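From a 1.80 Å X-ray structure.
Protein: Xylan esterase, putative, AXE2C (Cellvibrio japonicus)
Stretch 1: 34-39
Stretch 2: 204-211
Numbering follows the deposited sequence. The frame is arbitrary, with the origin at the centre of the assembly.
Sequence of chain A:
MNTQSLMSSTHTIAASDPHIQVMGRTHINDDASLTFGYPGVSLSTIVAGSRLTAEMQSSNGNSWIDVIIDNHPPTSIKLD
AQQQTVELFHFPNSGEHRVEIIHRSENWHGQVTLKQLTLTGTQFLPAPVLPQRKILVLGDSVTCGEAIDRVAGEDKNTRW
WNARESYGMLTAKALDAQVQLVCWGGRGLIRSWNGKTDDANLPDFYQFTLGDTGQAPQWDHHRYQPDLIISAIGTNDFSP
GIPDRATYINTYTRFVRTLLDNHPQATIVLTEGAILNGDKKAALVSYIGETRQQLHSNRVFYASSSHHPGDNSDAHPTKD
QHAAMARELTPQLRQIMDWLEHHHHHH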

# COMPACT_ATOMS: atom_id res chain seq x y z
N LEU A 34 -16.32 5.20 3.69
CA LEU A 34 -15.30 4.45 2.94
C LEU A 34 -14.70 3.42 3.85
O LEU A 34 -14.41 3.67 5.03
CB LEU A 34 -14.17 5.37 2.48
CG LEU A 34 -14.61 6.47 1.53
CD1 LEU A 34 -13.29 7.29 1.26
CD2 LEU A 34 -15.19 5.82 0.29
N THR A 35 -14.48 2.24 3.28
CA THR A 35 -13.80 1.16 4.01
C THR A 35 -12.57 0.74 3.21
O THR A 35 -12.61 0.70 1.98
CB THR A 35 -14.77 -0.03 4.23
OG1 THR A 35 -15.91 0.42 4.98
CG2 THR A 35 -14.09 -1.10 5.07
N PHE A 36 -11.50 0.46 3.93
CA PHE A 36 -10.26 0.09 3.29
C PHE A 36 -9.45 -0.88 4.12
O PHE A 36 -9.55 -0.92 5.36
CB PHE A 36 -9.45 1.36 2.94
CG PHE A 36 -9.39 2.38 4.04
CD1 PHE A 36 -8.33 2.39 4.97
CD2 PHE A 36 -10.39 3.35 4.16
CE1 PHE A 36 -8.28 3.32 6.00
CE2 PHE A 36 -10.34 4.31 5.18
CZ PHE A 36 -9.28 4.28 6.11
N GLY A 37 -8.62 -1.67 3.41
CA GLY A 37 -7.85 -2.71 4.05
C GLY A 37 -6.37 -2.70 3.65
O GLY A 37 -5.55 -3.15 4.43
N TYR A 38 -6.04 -2.24 2.45
CA TYR A 38 -4.63 -2.24 2.03
C TYR A 38 -3.85 -1.15 2.76
O TYR A 38 -4.42 -0.13 3.11
CB TYR A 38 -4.49 -2.07 0.52
CG TYR A 38 -4.85 -3.32 -0.22
CD1 TYR A 38 -4.05 -4.47 -0.12
CD2 TYR A 38 -6.01 -3.39 -0.99
CE1 TYR A 38 -4.39 -5.64 -0.80
CE2 TYR A 38 -6.35 -4.57 -1.69
CZ TYR A 38 -5.54 -5.68 -1.56
OH TYR A 38 -5.84 -6.86 -2.26
N PRO A 39 -2.55 -1.36 3.01
CA PRO A 39 -1.80 -0.30 3.73
C PRO A 39 -1.51 0.87 2.77
O PRO A 39 -1.60 0.69 1.54
CB PRO A 39 -0.46 -0.99 4.08
CG PRO A 39 -0.31 -2.03 2.98
CD PRO A 39 -1.72 -2.54 2.69
N ASP A 204 -5.21 -13.39 -7.28
CA ASP A 204 -6.55 -13.35 -6.68
C ASP A 204 -6.80 -12.04 -5.94
O ASP A 204 -7.72 -11.31 -6.30
CB ASP A 204 -6.76 -14.53 -5.71
CG ASP A 204 -6.52 -15.85 -6.41
OD1 ASP A 204 -7.21 -16.11 -7.39
OD2 ASP A 204 -5.63 -16.61 -6.04
N PHE A 205 -5.95 -11.71 -4.97
CA PHE A 205 -6.24 -10.49 -4.20
C PHE A 205 -5.99 -9.21 -4.97
O PHE A 205 -6.51 -8.16 -4.59
CB PHE A 205 -5.63 -10.46 -2.76
CG PHE A 205 -4.10 -10.39 -2.73
CD1 PHE A 205 -3.43 -9.17 -2.94
CD2 PHE A 205 -3.34 -11.54 -2.43
CE1 PHE A 205 -2.00 -9.12 -2.90
CE2 PHE A 205 -1.92 -11.50 -2.39
CZ PHE A 205 -1.26 -10.27 -2.62
N TYR A 206 -5.21 -9.29 -6.03
CA TYR A 206 -5.04 -8.14 -6.92
C TYR A 206 -6.41 -7.67 -7.47
O TYR A 206 -6.57 -6.52 -7.88
CB TYR A 206 -4.13 -8.52 -8.08
CG TYR A 206 -4.34 -7.72 -9.34
CD1 TYR A 206 -3.80 -6.46 -9.48
CD2 TYR A 206 -5.06 -8.26 -10.40
CE1 TYR A 206 -3.98 -5.72 -10.69
CE2 TYR A 206 -5.25 -7.55 -11.59
CZ TYR A 206 -4.71 -6.28 -11.72
OH TYR A 206 -4.91 -5.59 -12.90
N GLN A 207 -7.39 -8.58 -7.48
CA GLN A 207 -8.72 -8.24 -7.98
C GLN A 207 -9.64 -7.61 -6.93
O GLN A 207 -10.73 -7.17 -7.29
CB GLN A 207 -9.45 -9.51 -8.54
CG GLN A 207 -8.74 -10.18 -9.76
CD GLN A 207 -8.71 -9.34 -11.08
OE1 GLN A 207 -9.25 -8.21 -11.18
NE2 GLN A 207 -8.01 -9.89 -12.11
N PHE A 208 -9.22 -7.57 -5.67
CA PHE A 208 -10.15 -7.22 -4.59
C PHE A 208 -9.93 -5.81 -4.12
O PHE A 208 -8.80 -5.36 -3.98
CB PHE A 208 -9.88 -8.14 -3.38
CG PHE A 208 -10.08 -9.61 -3.66
CD1 PHE A 208 -10.96 -10.02 -4.66
CD2 PHE A 208 -9.44 -10.56 -2.88
CE1 PHE A 208 -11.17 -11.39 -4.89
CE2 PHE A 208 -9.64 -11.93 -3.12
CZ PHE A 208 -10.50 -12.33 -4.09
N THR A 209 -11.02 -5.11 -3.81
CA THR A 209 -10.82 -3.79 -3.24
C THR A 209 -10.22 -3.87 -1.83
O THR A 209 -9.40 -3.02 -1.41
CB THR A 209 -12.18 -3.09 -3.14
OG1 THR A 209 -12.70 -2.94 -4.47
CG2 THR A 209 -12.05 -1.71 -2.48
N LEU A 210 -10.71 -4.85 -1.08
CA LEU A 210 -10.16 -5.16 0.25
C LEU A 210 -10.64 -6.56 0.60
O LEU A 210 -11.56 -7.05 -0.04
CB LEU A 210 -10.71 -4.17 1.29
CG LEU A 210 -12.26 -3.98 1.36
CD1 LEU A 210 -13.00 -5.18 1.93
CD2 LEU A 210 -12.61 -2.73 2.21
N GLY A 211 -10.06 -7.19 1.62
CA GLY A 211 -10.53 -8.50 2.05
C GLY A 211 -10.11 -9.62 1.12
O GLY A 211 -9.55 -9.37 0.06
O HOH W 1 -8.32 -1.34 0.56

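This is a small, mixed contact between two loop-rich segments, in which side chains largely meet the other segment's backbone, anchored by one tyrosine hydroxyl hydrogen bond, bridged by one water and filled at its other end by a leucine. It buries 304 Å², both sides summed, and joins residues at least 167 positions apart in the chain, so its rules are those of tertiary packing rather than of local sequence.

Tyr38 covers the most ground on its side. Its CA-to-CB bond points sideways, but with chi1 at -75° (m) the end of the side chain comes nearer to the other segment, and OH donates a hydrogen bond to Phe205 O at 2.8 Å. That carbonyl also accepts from Phe208 N, with 3.0 Å between Phe208 N and Phe205 O, in the type I turn running from Phe205 to Phe208. One oxygen thus serves both to close the turn and to receive the tyrosine. The acceptor is part of the turn's own hydrogen bond; the length of the tyrosine side chain lets it reach there from a backbone that lies well back.

The rest of the tyrosine's surroundings repeat the theme of backbone oxygens at the ring edge. Tyr38 CE2 lies 3.4 Å from Phe208 O and likewise 3.4 Å from Thr209 O, both near the plane of the ring, where the slightly positive aromatic hydrogens make carbonyl neighbours favourable. Phe205, whose CA-to-CB bond points toward the first segment, adds an apolar contact, its CD1 lying 4.2 Å from Tyr38 CE1. The tyrosine OH in turn sits at the edge of the Phe205 ring, 3.4 Å from Phe205 CD1.

At the strand end, Leu210 takes over. Its side chain, with both chi angles p, carries CD2 to 3.4 Å from Thr35 O and 3.6 Å from Thr35 CG2, packing on backbone and methyl alike. The same CD2 is 3.8 Å from Phe36 N, while the Phe36 side chain leaves by a CA-to-CB bond that points away.

Between these two anchors the backbones draw close, with Gly37 CA and Leu210 CA 5.1 Å apart. Gly37 suits this spot: an ideal CB on it would point toward the other segment and lie a tight 3.3 Å from Leu210 CB. Gly37 N and Thr209 O are joined through water 1, which accepts from Gly37 N at 2.9 Å and donates to Thr209 O at 2.8 Å, linking the two backbones where no direct hydrogen bond does.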